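Local coordinates for protein Exo-beta-1,3-galactanase (Bifidobacterium bifidum, PDB 5FLW) that probably removes galactose units from the non-reducing ends of beta-1,3-galactan chains as a family 43 glycoside hydrolase, at residues Asn41-Thr53 against His62-Ala76. Residues are numbered along the deposited sequence; the frame is centred on the assembly and turned at random.
Sequences NGNLFQGVCCYTT and HGIVLDVQEDGSALA
With CG turned opposite the main-chain N (chi1 -172°), the Phe45 ring is set against the backbone of residues 66-68, while Leu75, whose CG lies opposite its carbonyl carbon (chi1 -70°), carries CD2 over one ring face, 4.1 Å from the centroid and only 8° off the normal, a CH-pi contact. Gly47 N lies over the opposite face. Asp67 O meets the ring edge in plane, 3.5 Å from Phe45 CE2. Val68 CG2 reaches the backbone of the loop that leads into strand 48-53, 3.5 Å from Gln46 CA. Replacing Phe45 by an alanine is likely to leave Leu75 CD2 without its aromatic partner and open a gap between the loop before Val48 and residues 66-75.

Beyond this loop the chain enters strand 48-53, which pairs with the outermost strand 60-66 as the last hairpin of a four-stranded antiparallel blade, in keeping with the five-bladed beta-propeller of family 43 enzymes. A beta bulge shifts the register between Val48 and Cys49: Val48 N bonds Leu66 O at 3.0 Å, whereas Val48 O accepts Val65 N at 2.8 Å. Val48 and Leu66 turn their side chains to the face covered by Met97 of the next blade. Cys50 CB packs tightly against Val65 CG1, 3.5 Å away. Farther along, Thr52 OG1 and His62 NE2 share a hydrogen bond of 2.9 Å, the threonine hydroxyl lying at the imidazole edge.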
loop_
_atom_site.group_PDB
_atom_site.type_symbol
_atom_site.label_atom_id
_atom_site.label_comp_id
_atom_site.label_asym_id
_atom_site.label_seq_id
_atom_site.Cartn_x
_atom_site.Cartn_y
_atom_site.Cartn_z
ATOM N N ASN A 41 14.661 5.184 -12.955
ATOM C CA ASN A 41 16.001 5.712 -12.775
ATOM C C ASN A 41 16.428 5.754 -11.305
ATOM O O ASN A 41 17.205 6.628 -10.911
ATOM C CB ASN A 41 16.126 7.074 -13.459
ATOM C CG ASN A 41 16.017 6.971 -15.002
ATOM O OD1 ASN A 41 16.760 6.212 -15.641
ATOM N ND2 ASN A 41 15.067 7.706 -15.595
ATOM N N GLY A 42 15.930 4.817 -10.477
ATOM C CA GLY A 42 16.452 4.674 -9.122
ATOM C C GLY A 42 15.486 5.120 -8.031
ATOM O O GLY A 42 14.269 5.122 -8.240
ATOM N N ASN A 43 16.015 5.526 -6.867
ATOM C CA ASN A 43 15.225 5.690 -5.647
ATOM C C ASN A 43 14.623 7.082 -5.436
ATOM O O ASN A 43 13.824 7.241 -4.501
ATOM C CB ASN A 43 16.073 5.348 -4.400
ATOM C CG ASN A 43 17.118 6.422 -4.083
ATOM O OD1 ASN A 43 17.767 6.938 -4.990
ATOM N ND2 ASN A 43 17.299 6.745 -2.804
ATOM N N LEU A 44 14.996 8.092 -6.232
ATOM C CA LEU A 44 14.454 9.430 -5.999
ATOM C C LEU A 44 13.084 9.585 -6.679
ATOM O O LEU A 44 12.700 8.818 -7.570
ATOM C CB LEU A 44 15.438 10.516 -6.453
ATOM C CG LEU A 44 16.809 10.446 -5.774
ATOM C CD1 LEU A 44 17.826 11.460 -6.368
ATOM C CD2 LEU A 44 16.695 10.597 -4.249
ATOM N N PHE A 45 12.345 10.609 -6.261
ATOM C CA PHE A 45 10.987 10.766 -6.759
ATOM C C PHE A 45 10.970 11.072 -8.258
ATOM O O PHE A 45 11.576 12.060 -8.706
ATOM C CB PHE A 45 10.244 11.847 -5.992
ATOM C CG PHE A 45 8.795 11.911 -6.356
ATOM C CD1 PHE A 45 7.979 10.804 -6.137
ATOM C CD2 PHE A 45 8.240 13.072 -6.914
ATOM C CE1 PHE A 45 6.615 10.860 -6.480
ATOM C CE2 PHE A 45 6.883 13.124 -7.272
ATOM C CZ PHE A 45 6.069 12.034 -7.045
ATOM N N GLN A 46 10.241 10.232 -9.032
ATOM C CA GLN A 46 10.107 10.377 -10.477
ATOM C C GLN A 46 8.637 10.385 -10.894
ATOM O O GLN A 46 8.315 10.151 -12.069
ATOM C CB GLN A 46 10.898 9.310 -11.244
ATOM C CG GLN A 46 12.375 9.314 -10.895
ATOM C CD GLN A 46 13.008 7.948 -11.060
ATOM O OE1 GLN A 46 13.070 7.402 -12.174
ATOM N NE2 GLN A 46 13.457 7.366 -9.944
ATOM N N GLY A 47 7.732 10.629 -9.949
ATOM C CA GLY A 47 6.314 10.651 -10.254
ATOM C C GLY A 47 5.592 9.395 -9.783
ATOM O O GLY A 47 6.199 8.382 -9.391
ATOM N N VAL A 48 4.261 9.496 -9.822
ATOM C CA VAL A 48 3.358 8.396 -9.520
ATOM C C VAL A 48 2.721 7.955 -10.835
ATOM O O VAL A 48 2.111 8.769 -11.545
ATOM C CB VAL A 48 2.290 8.797 -8.493
ATOM C CG1 VAL A 48 1.297 7.641 -8.285
ATOM C CG2 VAL A 48 2.964 9.177 -7.162
ATOM N N CYS A 49 2.868 6.664 -11.141
ATOM C CA CYS A 49 2.301 6.043 -12.335
ATOM C C CYS A 49 0.936 5.440 -12.024
ATOM O O CYS A 49 0.767 4.768 -11.002
ATOM C CB CYS A 49 3.227 4.915 -12.801
ATOM S SG CYS A 49 4.813 5.527 -13.409
ATOM N N CYS A 50 -0.007 5.608 -12.957
ATOM C CA CYS A 50 -1.343 5.036 -12.833
ATOM C C CYS A 50 -1.559 3.973 -13.907
ATOM O O CYS A 50 -1.239 4.204 -15.082
ATOM C CB CYS A 50 -2.420 6.125 -12.959
ATOM S SG CYS A 50 -4.110 5.533 -12.888
ATOM N N TYR A 51 -2.103 2.809 -13.500
ATOM C CA TYR A 51 -2.509 1.753 -14.426
ATOM C C TYR A 51 -3.912 1.271 -14.074
ATOM O O TYR A 51 -4.318 1.312 -12.909
ATOM C CB TYR A 51 -1.580 0.526 -14.355
ATOM C CG TYR A 51 -0.129 0.879 -14.561
ATOM C CD1 TYR A 51 0.672 1.262 -13.476
ATOM C CD2 TYR A 51 0.442 0.880 -15.844
ATOM C CE1 TYR A 51 1.995 1.642 -13.654
ATOM C CE2 TYR A 51 1.764 1.270 -16.031
ATOM C CZ TYR A 51 2.528 1.629 -14.926
ATOM O OH TYR A 51 3.840 1.992 -15.128
ATOM N N THR A 52 -4.652 0.805 -15.080
ATOM C CA THR A 52 -5.950 0.188 -14.836
ATOM C C THR A 52 -5.973 -1.260 -15.318
ATOM O O THR A 52 -5.225 -1.659 -16.224
ATOM C CB THR A 52 -7.102 0.958 -15.490
ATOM O OG1 THR A 52 -6.797 1.164 -16.875
ATOM C CG2 THR A 52 -7.309 2.313 -14.798
ATOM N N THR A 53 -6.863 -2.041 -14.705
ATOM C CA THR A 53 -7.043 -3.438 -15.081
ATOM C C THR A 53 -8.444 -3.879 -14.692
ATOM O O THR A 53 -9.064 -3.326 -13.775
ATOM C CB THR A 53 -5.982 -4.356 -14.433
ATOM O OG1 THR A 53 -5.986 -5.645 -15.058
ATOM C CG2 THR A 53 -6.230 -4.507 -12.921
ATOM N N HIS A 62 -2.023 4.891 -17.654
ATOM C CA HIS A 62 -2.566 6.244 -17.729
ATOM C C HIS A 62 -1.495 7.312 -17.475
ATOM O O HIS A 62 -1.825 8.469 -17.171
ATOM C CB HIS A 62 -3.774 6.389 -16.801
ATOM C CG HIS A 62 -4.918 5.525 -17.212
ATOM N ND1 HIS A 62 -5.855 5.927 -18.143
ATOM C CD2 HIS A 62 -5.186 4.221 -16.941
ATOM C CE1 HIS A 62 -6.708 4.937 -18.355
ATOM N NE2 HIS A 62 -6.317 3.887 -17.644
ATOM N N GLY A 63 -0.211 6.923 -17.570
ATOM C CA GLY A 63 0.880 7.865 -17.460
ATOM C C GLY A 63 1.153 8.296 -16.031
ATOM O O GLY A 63 0.654 7.728 -15.055
ATOM N N ILE A 64 1.984 9.327 -15.922
ATOM C CA ILE A 64 2.331 9.913 -14.629
ATOM C C ILE A 64 1.195 10.854 -14.223
ATOM O O ILE A 64 0.930 11.846 -14.912
ATOM C CB ILE A 64 3.688 10.647 -14.698
ATOM C CG1 ILE A 64 4.832 9.633 -14.966
ATOM C CG2 ILE A 64 3.966 11.434 -13.416
ATOM C CD1 ILE A 64 6.180 10.226 -15.246
ATOM N N VAL A 65 0.537 10.540 -13.096
ATOM C CA VAL A 65 -0.614 11.299 -12.609
ATOM C C VAL A 65 -0.262 12.267 -11.471
ATOM O O VAL A 65 -1.057 13.173 -11.185
ATOM C CB VAL A 65 -1.818 10.379 -12.251
ATOM C CG1 VAL A 65 -2.227 9.551 -13.474
ATOM C CG2 VAL A 65 -1.514 9.441 -11.078
ATOM N N LEU A 66 0.892 12.099 -10.822
ATOM C CA LEU A 66 1.448 13.094 -9.901
ATOM C C LEU A 66 2.894 13.306 -10.343
ATOM O O LEU A 66 3.718 12.385 -10.255
ATOM C CB LEU A 66 1.354 12.660 -8.434
ATOM C CG LEU A 66 2.012 13.616 -7.426
ATOM C CD1 LEU A 66 1.384 14.990 -7.485
ATOM C CD2 LEU A 66 2.005 13.054 -5.988
ATOM N N ASP A 67 3.184 14.485 -10.869
ATOM C CA ASP A 67 4.489 14.753 -11.446
ATOM C C ASP A 67 5.517 15.042 -10.358
ATOM O O ASP A 67 5.189 15.418 -9.224
ATOM C CB ASP A 67 4.429 15.995 -12.327
ATOM C CG ASP A 67 3.738 15.742 -13.650
ATOM O OD1 ASP A 67 3.966 14.664 -14.241
ATOM O OD2 ASP A 67 2.970 16.627 -14.100
ATOM N N VAL A 68 6.790 14.883 -10.740
ATOM C CA VAL A 68 7.861 15.548 -10.015
ATOM C C VAL A 68 7.546 17.043 -9.960
ATOM O O VAL A 68 7.113 17.636 -10.955
ATOM C CB VAL A 68 9.199 15.305 -10.734
ATOM C CG1 VAL A 68 10.325 15.980 -9.972
ATOM C CG2 VAL A 68 9.466 13.829 -10.902
ATOM N N GLN A 69 7.739 17.651 -8.789
ATOM C CA GLN A 69 7.419 19.057 -8.563
ATOM C C GLN A 69 8.692 19.914 -8.658
ATOM O O GLN A 69 9.797 19.406 -8.873
ATOM C CB GLN A 69 6.658 19.200 -7.228
ATOM C CG GLN A 69 5.350 18.337 -7.165
ATOM C CD GLN A 69 4.277 18.803 -8.170
ATOM O OE1 GLN A 69 4.009 20.008 -8.282
ATOM N NE2 GLN A 69 3.681 17.864 -8.913
ATOM N N GLU A 70 8.548 21.227 -8.470
ATOM C CA GLU A 70 9.682 22.110 -8.699
ATOM C C GLU A 70 10.670 22.051 -7.533
ATOM O O GLU A 70 10.333 21.675 -6.400
ATOM C CB GLU A 70 9.213 23.543 -8.956
ATOM C CG GLU A 70 9.098 24.435 -7.724
ATOM C CD GLU A 70 7.910 24.115 -6.805
ATOM O OE1 GLU A 70 7.018 23.309 -7.190
ATOM O OE2 GLU A 70 7.853 24.700 -5.689
ATOM N N ASP A 71 11.913 22.420 -7.843
ATOM C CA ASP A 71 12.958 22.498 -6.839
ATOM C C ASP A 71 12.504 23.380 -5.679
ATOM O O ASP A 71 11.901 24.439 -5.879
ATOM C CB ASP A 71 14.224 23.093 -7.460
ATOM C CG ASP A 71 14.919 22.129 -8.432
ATOM O OD1 ASP A 71 14.547 20.934 -8.512
ATOM O OD2 ASP A 71 15.883 22.550 -9.105
ATOM N N GLY A 72 12.809 22.938 -4.456
ATOM C CA GLY A 72 12.387 23.623 -3.249
ATOM C C GLY A 72 11.101 23.090 -2.635
ATOM O O GLY A 72 10.774 23.474 -1.493
ATOM N N SER A 73 10.363 22.230 -3.348
ATOM C CA SER A 73 9.178 21.573 -2.804
ATOM C C SER A 73 9.536 20.187 -2.273
ATOM O O SER A 73 10.600 19.622 -2.566
ATOM C CB SER A 73 8.068 21.434 -3.859
ATOM O OG SER A 73 8.349 20.426 -4.819
ATOM N N ALA A 74 8.592 19.620 -1.504
ATOM C CA ALA A 74 8.822 18.320 -0.875
ATOM C C ALA A 74 8.766 17.153 -1.862
ATOM O O ALA A 74 9.088 16.020 -1.478
ATOM C CB ALA A 74 7.838 18.104 0.272
ATOM N N LEU A 75 8.374 17.392 -3.114
ATOM C CA LEU A 75 8.371 16.362 -4.150
ATOM C C LEU A 75 9.227 16.767 -5.349
ATOM O O LEU A 75 8.939 16.374 -6.490
ATOM C CB LEU A 75 6.947 15.997 -4.574
ATOM C CG LEU A 75 6.107 15.216 -3.536
ATOM C CD1 LEU A 75 4.656 15.038 -3.988
ATOM C CD2 LEU A 75 6.755 13.869 -3.180
ATOM N N ALA A 76 10.281 17.556 -5.103
ATOM C CA ALA A 76 11.271 17.883 -6.123
ATOM C C ALA A 76 12.086 16.633 -6.495
ATOM O O ALA A 76 12.024 15.586 -5.829
ATOM C CB ALA A 76 12.189 19.019 -5.642
HETATM O O HOH W 1 1.555 4.585 -15.886
#